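Local coordinates for protein D-3-phosphoglycerate dehydrogenase (Sulfolobus tokodaii, PDB 2EKL) that binds NAD and probably oxidises D-3-phosphoglycerate in amino-acid biosynthesis, as a member of the D-isomer specific 2-hydroxyacid dehydrogenase family, at residues 49-54 with 71-76; 145-150 with 201-206; 228-233 with 254-259. All coordinates share one frame; numbering follows the deposited sequence.

In the fold
Following the chain from the N terminus, interaction 1 comes first. It closes the strand 49-52, helix 60-65, strand 71-74 unit in the five-stranded parallel sheet. Interactions 2 and 3 follow in series, without nesting or crossing. Both lie in the seven-stranded parallel sheet of the NAD-binding part. Interaction 2 closes the longest loop, 50 residues, and joins strands 144-148 and 199-202 at the middle of the sheet. Interaction 3 closes the strand 226-230, helix 239-247, strand 251-256 unit. Strands 199-202 and 226-230 are neighbours, so 2 and 3 touch, and both contact NAD. Interaction 1 lies about 28 Å from interaction 2 and about 27 Å from interaction 3, centre to centre.

Interaction 1: 49-54 with 71-76; sequences IIVVRS and IIARAG
I50 and A73 sit at the middle of a run of parallel strand pairing. The axes of strands 49-52 and 71-74 approach to 4.8 Å and diverge by 13°. I50 takes part twice: its N gives a bond to I71 O at 3.2 Å, and its O accepts from A73 N at 2.8 Å. V52 repeats the pattern two residues on. Its N bonds A73 O and its O accepts from A75 N, both nearly straight.

The side chains are tight on both faces of the sheet. On one face I49 and I71 lie side by side, with I49 CG1 4.1 Å from I71 CB. V51 CG2 meets A73 CB at 4.0 Å on the same face. A73 has just a methyl to offer there, and both V51 methyls lie close to it. On the other face I50 CG2 rests on I72 CG1 at 3.8 Å. I50 CG1 is anti to the backbone N (chi1 -175°), which puts CG2 between N and the carbonyl carbon and close to I72.

Helix 289-309 covers I49 and I71 through M307. Strand 7-10 flanks strand 49-52 on its far side.

The C-terminal end is looser. Both strands have ended by R53 and A75, and R53 and S54 are exposed. R53 CG passes 3.4 Å from A75 O, while R53 N bonds D12. A75 is the centre of an inverse gamma turn.

The chemistry is divided accordingly: backbone bonds and aliphatic packing join the strands of this beta-alpha-beta unit, and the polar side chains R53, S54 and R74 lie at or just beyond the C-terminal strand ends.

Interaction 2: 145-150 with 201-206; sequences IGIVGF and SLHVTV. With NAD (nicotinamide-adenine-dinucleotide), chain B.
I147 and V148 pair in parallel with S201 and L202, through three backbone bonds: S201 N to G146 O at 2.9 Å, V148 N to S201 O, and H203 N to V148 O at 2.8 Å. V148 and L202 lie side by side, with V148 CB 3.7 Å from L202 CD2. V148 CG1 is anti to the backbone N (chi1 -177°) and meets V204 CG1 at 3.9 Å. The same V204 methyl reaches the adenine, 3.6 Å from NAD C4A. On the other face I147 CD1 touches S201 CB. The H203 ring, just past the strand end, is held by a 2.6 Å hydrogen bond between S201 OG and H203 NE2. G149 is the first glycine of a GxGxxG pattern, consistent with a Rossmann dinucleotide fold. A CB on G149 would clash with H203 O and V204 CG1. Its CA lies 3.4 Å from NAD O4B, while V204 O accepts a short bond from NAD O3D at 2.5 Å. Strand 167-171 flanks 144-148 on its far side. Helix 152-163 covers I147 and H203, and helix 102-118 packs on I145, S201 and H203.

Interaction 3: 228-233 with 254-259; sequences IVNTSR and YATDVF. With NAD (nicotinamide-adenine-dinucleotide), chain B.
The nicotinamide end of the NAD site is built on this beta-alpha-beta unit, where T231 and D257 follow paired parallel strands and N230 and Y254 meet within them. Backbone bonds run from A255 N to I228 O, from N230 N to A255 O and from D257 N to N230 O. N230 CG is anti to the backbone N (chi1 -173°), and its amide lies beside the Y254 ring, the planes 69° apart. N230 ND2 gives one bond to Y254 OH at 3.1 Å and another to R233 O at 3.0 Å, both close to the amide plane. N230 OD1 accepts from S232 OG and from S232 N at 2.9 Å, which reach it from opposite faces; the second bond makes an Asx turn. Four bonds thus fix the amide's rotation. An alanine here would probably leave Y254 OH, R233 O and S232 without this partner and set the 231-233 turn free to shift. V258 CG2 packs against R233 C at 3.7 Å. NAD N7N donates to T231 O at 3.2 Å and to D257 OD2 at 2.7 Å. D257 is positioned by T281, I284 and G285. Two acceptors therefore grip one carboxamide nitrogen, which would orient the nicotinamide.

Interaction 1: 49-54 with 71-76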
loop_
_atom_site.group_PDB
_atom_site.type_symbol
_atom_site.label_atom_id
_atom_site.label_comp_id
_atom_site.label_asym_id
_atom_site.label_seq_id
_atom_site.Cartn_x
_atom_site.Cartn_y
_atom_site.Cartn_z
ATOM N N ILE A 49 -38.362 1.890 18.194
ATOM C CA ILE A 49 -37.063 1.729 17.550
ATOM C C ILE A 49 -36.274 3.035 17.524
ATOM O O ILE A 49 -36.839 4.101 17.305
ATOM C CB ILE A 49 -37.233 1.280 16.077
ATOM C CG1 ILE A 49 -38.055 -0.010 16.003
ATOM C CG2 ILE A 49 -35.869 1.095 15.427
ATOM C CD1 ILE A 49 -38.479 -0.388 14.594
ATOM N N ILE A 50 -34.968 2.944 17.755
ATOM C CA ILE A 50 -34.105 4.117 17.690
ATOM C C ILE A 50 -32.947 3.730 16.775
ATOM O O ILE A 50 -32.421 2.621 16.873
ATOM C CB ILE A 50 -33.547 4.528 19.082
ATOM C CG1 ILE A 50 -32.763 5.838 18.955
ATOM C CG2 ILE A 50 -32.649 3.432 19.643
ATOM C CD1 ILE A 50 -32.210 6.359 20.269
ATOM N N VAL A 51 -32.580 4.624 15.863
ATOM C CA VAL A 51 -31.477 4.360 14.944
ATOM C C VAL A 51 -30.443 5.454 15.163
ATOM O O VAL A 51 -30.760 6.638 15.078
ATOM C CB VAL A 51 -31.947 4.379 13.474
ATOM C CG1 VAL A 51 -30.798 3.995 12.555
ATOM C CG2 VAL A 51 -33.114 3.418 13.291
ATOM N N VAL A 52 -29.209 5.055 15.452
ATOM C CA VAL A 52 -28.169 6.037 15.722
ATOM C C VAL A 52 -26.878 5.742 14.955
ATOM O O VAL A 52 -26.723 4.644 14.393
ATOM C CB VAL A 52 -27.881 6.037 17.224
ATOM C CG1 VAL A 52 -29.185 6.200 18.002
ATOM C CG2 VAL A 52 -27.212 4.738 17.628
ATOM N N ARG A 53 -26.058 6.778 14.852
ATOM C CA ARG A 53 -24.851 6.386 14.225
ATOM C C ARG A 53 -23.796 6.456 15.283
ATOM O O ARG A 53 -23.565 5.536 16.057
ATOM C CB ARG A 53 -24.518 7.379 13.088
ATOM C CG ARG A 53 -24.393 6.676 11.733
ATOM C CD ARG A 53 -23.378 7.350 10.770
ATOM N NE ARG A 53 -23.343 8.818 10.930
ATOM C CZ ARG A 53 -22.480 9.530 10.191
ATOM N NH1 ARG A 53 -21.563 8.937 9.426
ATOM N NH2 ARG A 53 -22.674 10.836 10.095
ATOM N N SER A 54 -23.196 7.656 15.373
ATOM C CA SER A 54 -22.150 7.813 16.364
ATOM C C SER A 54 -22.156 9.185 17.450
ATOM O O SER A 54 -21.925 9.170 18.658
ATOM C CB SER A 54 -20.501 8.092 15.933
ATOM O OG SER A 54 -19.496 8.272 16.915
ATOM N N ILE A 71 -36.016 -2.157 19.860
ATOM C CA ILE A 71 -34.862 -2.353 18.986
ATOM C C ILE A 71 -33.997 -1.104 18.946
ATOM O O ILE A 71 -34.504 0.016 18.837
ATOM C CB ILE A 71 -35.279 -2.664 17.522
ATOM C CG1 ILE A 71 -36.162 -3.910 17.467
ATOM C CG2 ILE A 71 -34.032 -2.885 16.662
ATOM C CD1 ILE A 71 -36.691 -4.213 16.076
ATOM N N ILE A 72 -32.688 -1.308 19.046
ATOM C CA ILE A 72 -31.720 -0.224 18.972
ATOM C C ILE A 72 -30.857 -0.569 17.765
ATOM O O ILE A 72 -30.270 -1.649 17.708
ATOM C CB ILE A 72 -30.817 -0.166 20.224
ATOM C CG1 ILE A 72 -31.624 0.290 21.439
ATOM C CG2 ILE A 72 -29.653 0.781 19.977
ATOM C CD1 ILE A 72 -30.832 0.268 22.741
ATOM N N ALA A 73 -30.799 0.335 16.795
ATOM C CA ALA A 73 -30.005 0.094 15.597
ATOM C C ALA A 73 -28.841 1.060 15.503
ATOM O O ALA A 73 -29.020 2.275 15.566
ATOM C CB ALA A 73 -30.881 0.214 14.351
ATOM N N ARG A 74 -27.641 0.506 15.358
ATOM C CA ARG A 74 -26.429 1.302 15.229
ATOM C C ARG A 74 -25.942 1.150 13.793
ATOM O O ARG A 74 -25.511 0.072 13.393
ATOM C CB ARG A 74 -25.356 0.797 16.197
ATOM C CG ARG A 74 -23.958 1.348 15.939
ATOM C CD ARG A 74 -23.881 2.834 16.204
ATOM N NE ARG A 74 -22.603 3.403 15.781
ATOM C CZ ARG A 74 -21.427 3.130 16.337
ATOM N NH1 ARG A 74 -21.348 2.285 17.355
ATOM N NH2 ARG A 74 -20.328 3.709 15.876
ATOM N N ALA A 75 -26.028 2.224 13.017
ATOM C CA ALA A 75 -25.582 2.177 11.630
ATOM C C ALA A 75 -24.067 2.341 11.623
ATOM O O ALA A 75 -23.544 3.387 11.240
ATOM C CB ALA A 75 -26.246 3.291 10.823
ATOM N N GLY A 76 -23.377 1.296 12.069
ATOM C CA GLY A 76 -21.925 1.317 12.130
ATOM C C GLY A 76 -21.360 -0.078 12.320
ATOM O O GLY A 76 -22.104 -1.055 12.385
#

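Interaction 2: 145-150 with 201-206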
loop_
_atom_site.group_PDB
_atom_site.type_symbol
_atom_site.label_atom_id
_atom_site.label_comp_id
_atom_site.label_asym_id
_atom_site.label_seq_id
_atom_site.Cartn_x
_atom_site.Cartn_y
_atom_site.Cartn_z
ATOM N N ILE A 145 6.097 -11.656 9.030
ATOM C CA ILE A 145 5.080 -10.758 9.568
ATOM C C ILE A 145 4.330 -11.484 10.681
ATOM O O ILE A 145 4.004 -12.670 10.559
ATOM C CB ILE A 145 4.070 -10.292 8.487
ATOM C CG1 ILE A 145 3.050 -9.336 9.116
ATOM C CG2 ILE A 145 3.383 -11.496 7.841
ATOM C CD1 ILE A 145 2.076 -8.716 8.117
ATOM N N GLY A 146 4.088 -10.770 11.772
ATOM C CA GLY A 146 3.378 -11.341 12.904
ATOM C C GLY A 146 2.010 -10.703 13.044
ATOM O O GLY A 146 1.896 -9.510 13.334
ATOM N N ILE A 147 0.972 -11.506 12.834
ATOM C CA ILE A 147 -0.406 -11.037 12.930
ATOM C C ILE A 147 -0.921 -11.231 14.359
ATOM O O ILE A 147 -1.127 -12.362 14.801
ATOM C CB ILE A 147 -1.328 -11.822 11.959
ATOM C CG1 ILE A 147 -0.781 -11.756 10.528
ATOM C CG2 ILE A 147 -2.754 -11.268 12.023
ATOM C CD1 ILE A 147 -0.724 -10.356 9.933
ATOM N N VAL A 148 -1.103 -10.131 15.089
ATOM C CA VAL A 148 -1.615 -10.203 16.460
ATOM C C VAL A 148 -3.115 -9.922 16.390
ATOM O O VAL A 148 -3.537 -8.786 16.171
ATOM C CB VAL A 148 -0.942 -9.158 17.370
ATOM C CG1 VAL A 148 -1.443 -9.321 18.799
ATOM C CG2 VAL A 148 0.565 -9.321 17.313
ATOM N N GLY A 149 -3.914 -10.967 16.583
ATOM C CA GLY A 149 -5.357 -10.834 16.475
ATOM C C GLY A 149 -5.663 -11.443 15.118
ATOM O O GLY A 149 -5.561 -10.777 14.088
ATOM N N PHE A 150 -6.025 -12.720 15.113
ATOM C CA PHE A 150 -6.278 -13.444 13.872
ATOM C C PHE A 150 -7.765 -13.644 13.589
ATOM O O PHE A 150 -8.231 -14.777 13.466
ATOM C CB PHE A 150 -5.564 -14.803 13.947
ATOM C CG PHE A 150 -5.246 -15.407 12.612
ATOM C CD1 PHE A 150 -4.353 -14.782 11.745
ATOM C CD2 PHE A 150 -5.814 -16.619 12.230
ATOM C CE1 PHE A 150 -4.027 -15.358 10.514
ATOM C CE2 PHE A 150 -5.497 -17.203 11.007
ATOM C CZ PHE A 150 -4.602 -16.573 10.148
ATOM N N SER A 201 1.523 -6.653 12.791
ATOM C CA SER A 201 0.273 -5.991 12.434
ATOM C C SER A 201 -0.788 -6.321 13.481
ATOM O O SER A 201 -1.079 -7.490 13.735
ATOM C CB SER A 201 -0.176 -6.437 11.039
ATOM O OG SER A 201 -1.188 -5.589 10.534
ATOM N N LEU A 202 -1.365 -5.283 14.080
ATOM C CA LEU A 202 -2.362 -5.449 15.137
ATOM C C LEU A 202 -3.798 -5.410 14.629
ATOM O O LEU A 202 -4.205 -4.460 13.961
ATOM C CB LEU A 202 -2.158 -4.367 16.198
ATOM C CG LEU A 202 -0.716 -4.209 16.690
ATOM C CD1 LEU A 202 -0.645 -3.055 17.673
ATOM C CD2 LEU A 202 -0.232 -5.508 17.342
ATOM N N HIS A 203 -4.563 -6.446 14.965
ATOM C CA HIS A 203 -5.954 -6.564 14.531
ATOM C C HIS A 203 -6.800 -7.166 15.644
ATOM O O HIS A 203 -7.630 -8.042 15.408
ATOM C CB HIS A 203 -6.016 -7.457 13.295
ATOM C CG HIS A 203 -5.156 -6.975 12.173
ATOM N ND1 HIS A 203 -5.488 -5.879 11.407
ATOM C CD2 HIS A 203 -3.945 -7.391 11.733
ATOM C CE1 HIS A 203 -4.517 -5.640 10.544
ATOM N NE2 HIS A 203 -3.569 -6.542 10.721
ATOM N N VAL A 204 -6.587 -6.678 16.858
ATOM C CA VAL A 204 -7.301 -7.183 18.024
ATOM C C VAL A 204 -8.526 -6.377 18.427
ATOM O O VAL A 204 -8.671 -5.209 18.065
ATOM C CB VAL A 204 -6.372 -7.226 19.257
ATOM C CG1 VAL A 204 -5.182 -8.130 18.985
ATOM C CG2 VAL A 204 -5.905 -5.812 19.604
ATOM N N THR A 205 -9.407 -7.030 19.178
ATOM C CA THR A 205 -10.600 -6.397 19.717
ATOM C C THR A 205 -10.333 -6.323 21.213
ATOM O O THR A 205 -10.240 -7.351 21.887
ATOM C CB THR A 205 -11.861 -7.245 19.493
ATOM O OG1 THR A 205 -11.619 -8.584 19.942
ATOM C CG2 THR A 205 -12.251 -7.247 18.023
ATOM N N VAL A 206 -10.184 -5.109 21.725
ATOM C CA VAL A 206 -9.916 -4.906 23.141
ATOM C C VAL A 206 -10.790 -3.783 23.676
ATOM O O VAL A 206 -11.294 -2.960 22.909
ATOM C CB VAL A 206 -8.435 -4.542 23.380
ATOM C CG1 VAL A 206 -7.543 -5.718 23.010
ATOM C CG2 VAL A 206 -8.061 -3.321 22.555
HETATM P PA NAD B . -12.538 -9.987 15.028
HETATM O O1A NAD B . -12.918 -10.784 13.849
HETATM O O2A NAD B . -13.464 -10.070 16.230
HETATM O O5B NAD B . -11.045 -10.420 15.418
HETATM C C5B NAD B . -10.426 -9.843 16.557
HETATM C C4B NAD B . -9.365 -10.999 17.054
HETATM O O4B NAD B . -8.384 -10.446 17.947
HETATM C C3B NAD B . -10.133 -12.216 17.671
HETATM O O3B NAD B . -9.757 -13.445 17.054
HETATM C C2B NAD B . -9.814 -12.070 19.164
HETATM O O2B NAD B . -9.879 -13.224 19.966
HETATM C C1B NAD B . -8.486 -11.419 19.039
HETATM N N9A NAD B . -7.980 -10.825 20.317
HETATM C C8A NAD B . -8.631 -10.089 21.296
HETATM N N7A NAD B . -7.757 -9.768 22.279
HETATM C C5A NAD B . -6.550 -10.284 21.949
HETATM C C6A NAD B . -5.233 -10.296 22.557
HETATM N N6A NAD B . -5.011 -9.698 23.716
HETATM N N1A NAD B . -4.146 -10.965 21.900
HETATM C C2A NAD B . -4.323 -11.632 20.645
HETATM N N3A NAD B . -5.606 -11.624 20.049
HETATM C C4A NAD B . -6.685 -10.962 20.695
HETATM O O3 NAD B . -12.472 -8.428 14.624
HETATM P PN NAD B . -12.083 -7.735 13.220
HETATM O O1N NAD B . -11.067 -8.542 12.528
HETATM O O2N NAD B . -13.386 -7.574 12.511
HETATM O O5D NAD B . -11.592 -6.350 13.791
HETATM C C5D NAD B . -10.290 -6.239 14.325
HETATM C C4D NAD B . -10.022 -4.844 14.849
HETATM O O4D NAD B . -10.051 -3.875 13.817
HETATM C C3D NAD B . -11.012 -4.306 15.923
HETATM O O3D NAD B . -10.312 -3.621 16.973
HETATM C C2D NAD B . -11.939 -3.450 15.138
HETATM O O2D NAD B . -12.734 -2.614 15.956
HETATM C C1D NAD B . -10.920 -2.832 14.222
HETATM N N1N NAD B . -11.408 -2.171 12.979
HETATM C C2N NAD B . -10.866 -0.891 12.644
HETATM C C3N NAD B . -11.319 -0.239 11.458
HETATM C C7N NAD B . -10.758 1.085 11.101
HETATM O O7N NAD B . -11.587 1.959 10.508
HETATM N N7N NAD B . -9.506 1.454 11.330
HETATM C C4N NAD B . -12.340 -0.929 10.624
HETATM C C5N NAD B . -12.882 -2.228 10.977
HETATM C C6N NAD B . -12.403 -2.850 12.173
#

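Interaction 3: 228-233 with 254-259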
loop_
_atom_site.group_PDB
_atom_site.type_symbol
_atom_site.label_atom_id
_atom_site.label_comp_id
_atom_site.label_asym_id
_atom_site.label_seq_id
_atom_site.Cartn_x
_atom_site.Cartn_y
_atom_site.Cartn_z
ATOM N N ILE A 228 5.743 -1.626 12.825
ATOM C CA ILE A 228 4.494 -1.955 13.502
ATOM C C ILE A 228 3.322 -1.258 12.821
ATOM O O ILE A 228 3.346 -0.046 12.630
ATOM C CB ILE A 228 4.543 -1.516 14.987
ATOM C CG1 ILE A 228 5.765 -2.133 15.672
ATOM C CG2 ILE A 228 3.266 -1.938 15.697
ATOM C CD1 ILE A 228 5.989 -1.639 17.113
ATOM N N VAL A 229 2.302 -2.031 12.456
ATOM C CA VAL A 229 1.123 -1.475 11.793
ATOM C C VAL A 229 -0.080 -1.683 12.697
ATOM O O VAL A 229 -0.239 -2.749 13.293
ATOM C CB VAL A 229 0.854 -2.171 10.433
ATOM C CG1 VAL A 229 -0.343 -1.521 9.735
ATOM C CG2 VAL A 229 2.088 -2.073 9.547
ATOM N N ASN A 230 -0.933 -0.671 12.800
ATOM C CA ASN A 230 -2.107 -0.784 13.653
ATOM C C ASN A 230 -3.355 -0.162 13.034
ATOM O O ASN A 230 -3.429 1.051 12.860
ATOM C CB ASN A 230 -1.825 -0.121 15.010
ATOM C CG ASN A 230 -2.949 -0.339 16.022
ATOM O OD1 ASN A 230 -3.939 -1.013 15.740
ATOM N ND2 ASN A 230 -2.793 0.235 17.209
ATOM N N THR A 231 -4.325 -1.003 12.689
ATOM C CA THR A 231 -5.586 -0.511 12.143
ATOM C C THR A 231 -6.727 -1.007 13.020
ATOM O O THR A 231 -7.888 -0.946 12.625
ATOM C CB THR A 231 -5.836 -0.989 10.695
ATOM O OG1 THR A 231 -5.793 -2.420 10.643
ATOM C CG2 THR A 231 -4.793 -0.409 9.754
ATOM N N SER A 232 -6.391 -1.489 14.213
ATOM C CA SER A 232 -7.402 -1.998 15.135
ATOM C C SER A 232 -7.802 -0.951 16.173
ATOM O O SER A 232 -8.756 -0.199 15.959
ATOM C CB SER A 232 -6.904 -3.283 15.815
ATOM O OG SER A 232 -5.710 -3.077 16.549
ATOM N N ARG A 233 -7.089 -0.906 17.296
ATOM C CA ARG A 233 -7.371 0.068 18.348
ATOM C C ARG A 233 -6.082 0.656 18.914
ATOM O O ARG A 233 -5.113 -0.063 19.154
ATOM C CB ARG A 233 -8.165 -0.568 19.491
ATOM C CG ARG A 233 -9.642 -0.764 19.202
ATOM C CD ARG A 233 -10.432 -0.763 20.498
ATOM N NE ARG A 233 -11.869 -0.884 20.277
ATOM C CZ ARG A 233 -12.780 -0.791 21.240
ATOM N NH1 ARG A 233 -12.400 -0.574 22.493
ATOM N NH2 ARG A 233 -14.070 -0.920 20.953
ATOM N N TYR A 254 6.036 3.228 12.750
ATOM C CA TYR A 254 4.745 2.871 13.318
ATOM C C TYR A 254 3.734 3.459 12.336
ATOM O O TYR A 254 3.696 4.675 12.125
ATOM C CB TYR A 254 4.543 3.499 14.704
ATOM C CG TYR A 254 3.203 3.166 15.344
ATOM C CD1 TYR A 254 2.887 1.855 15.717
ATOM C CD2 TYR A 254 2.257 4.162 15.585
ATOM C CE1 TYR A 254 1.662 1.552 16.318
ATOM C CE2 TYR A 254 1.032 3.868 16.185
ATOM C CZ TYR A 254 0.741 2.562 16.548
ATOM O OH TYR A 254 -0.463 2.277 17.148
ATOM N N ALA A 255 2.948 2.593 11.705
ATOM C CA ALA A 255 1.940 3.031 10.739
ATOM C C ALA A 255 0.581 2.716 11.333
ATOM O O ALA A 255 0.282 1.559 11.617
ATOM C CB ALA A 255 2.128 2.294 9.416
ATOM N N THR A 256 -0.259 3.732 11.500
ATOM C CA THR A 256 -1.549 3.505 12.128
ATOM C C THR A 256 -2.703 4.306 11.541
ATOM O O THR A 256 -2.510 5.394 10.999
ATOM C CB THR A 256 -1.445 3.824 13.637
ATOM O OG1 THR A 256 -2.672 3.499 14.291
ATOM C CG2 THR A 256 -1.148 5.312 13.844
ATOM N N ASP A 257 -3.906 3.745 11.649
ATOM C CA ASP A 257 -5.111 4.412 11.181
ATOM C C ASP A 257 -5.870 4.879 12.426
ATOM O O ASP A 257 -6.906 5.535 12.328
ATOM C CB ASP A 257 -5.981 3.439 10.377
ATOM C CG ASP A 257 -7.225 4.099 9.806
ATOM O OD1 ASP A 257 -7.096 5.160 9.153
ATOM O OD2 ASP A 257 -8.335 3.552 9.997
ATOM N N VAL A 258 -5.341 4.533 13.596
ATOM C CA VAL A 258 -5.976 4.900 14.862
ATOM C C VAL A 258 -5.017 5.566 15.851
ATOM O O VAL A 258 -3.870 5.138 16.020
ATOM C CB VAL A 258 -6.602 3.655 15.536
ATOM C CG1 VAL A 258 -7.689 3.073 14.643
ATOM C CG2 VAL A 258 -5.524 2.615 15.813
ATOM N N PHE A 259 -5.490 6.623 16.502
ATOM C CA PHE A 259 -4.678 7.344 17.474
ATOM C C PHE A 259 -5.440 7.427 18.792
ATOM O O PHE A 259 -6.670 7.457 18.808
ATOM C CB PHE A 259 -4.355 8.752 16.962
ATOM C CG PHE A 259 -2.884 9.074 16.961
ATOM C CD1 PHE A 259 -2.004 8.370 16.145
ATOM C CD2 PHE A 259 -2.376 10.082 17.780
ATOM C CE1 PHE A 259 -0.640 8.660 16.144
ATOM C CE2 PHE A 259 -1.016 10.381 17.785
ATOM C CZ PHE A 259 -0.145 9.668 16.966
HETATM P PA NAD B . -12.538 -9.987 15.028
HETATM O O1A NAD B . -12.918 -10.784 13.849
HETATM O O2A NAD B . -13.464 -10.070 16.230
HETATM O O5B NAD B . -11.045 -10.420 15.418
HETATM C C5B NAD B . -10.426 -9.843 16.557
HETATM C C4B NAD B . -9.365 -10.999 17.054
HETATM O O4B NAD B . -8.384 -10.446 17.947
HETATM C C3B NAD B . -10.133 -12.216 17.671
HETATM O O3B NAD B . -9.757 -13.445 17.054
HETATM C C2B NAD B . -9.814 -12.070 19.164
HETATM O O2B NAD B . -9.879 -13.224 19.966
HETATM C C1B NAD B . -8.486 -11.419 19.039
HETATM N N9A NAD B . -7.980 -10.825 20.317
HETATM C C8A NAD B . -8.631 -10.089 21.296
HETATM N N7A NAD B . -7.757 -9.768 22.279
HETATM C C5A NAD B . -6.550 -10.284 21.949
HETATM C C6A NAD B . -5.233 -10.296 22.557
HETATM N N6A NAD B . -5.011 -9.698 23.716
HETATM N N1A NAD B . -4.146 -10.965 21.900
HETATM C C2A NAD B . -4.323 -11.632 20.645
HETATM N N3A NAD B . -5.606 -11.624 20.049
HETATM C C4A NAD B . -6.685 -10.962 20.695
HETATM O O3 NAD B . -12.472 -8.428 14.624
HETATM P PN NAD B . -12.083 -7.735 13.220
HETATM O O1N NAD B . -11.067 -8.542 12.528
HETATM O O2N NAD B . -13.386 -7.574 12.511
HETATM O O5D NAD B . -11.592 -6.350 13.791
HETATM C C5D NAD B . -10.290 -6.239 14.325
HETATM C C4D NAD B . -10.022 -4.844 14.849
HETATM O O4D NAD B . -10.051 -3.875 13.817
HETATM C C3D NAD B . -11.012 -4.306 15.923
HETATM O O3D NAD B . -10.312 -3.621 16.973
HETATM C C2D NAD B . -11.939 -3.450 15.138
HETATM O O2D NAD B . -12.734 -2.614 15.956
HETATM C C1D NAD B . -10.920 -2.832 14.222
HETATM N N1N NAD B . -11.408 -2.171 12.979
HETATM C C2N NAD B . -10.866 -0.891 12.644
HETATM C C3N NAD B . -11.319 -0.239 11.458
HETATM C C7N NAD B . -10.758 1.085 11.101
HETATM O O7N NAD B . -11.587 1.959 10.508
HETATM N N7N NAD B . -9.506 1.454 11.330
HETATM C C4N NAD B . -12.340 -0.929 10.624
HETATM C C5N NAD B . -12.882 -2.228 10.977
HETATM C C6N NAD B . -12.403 -2.850 12.173
#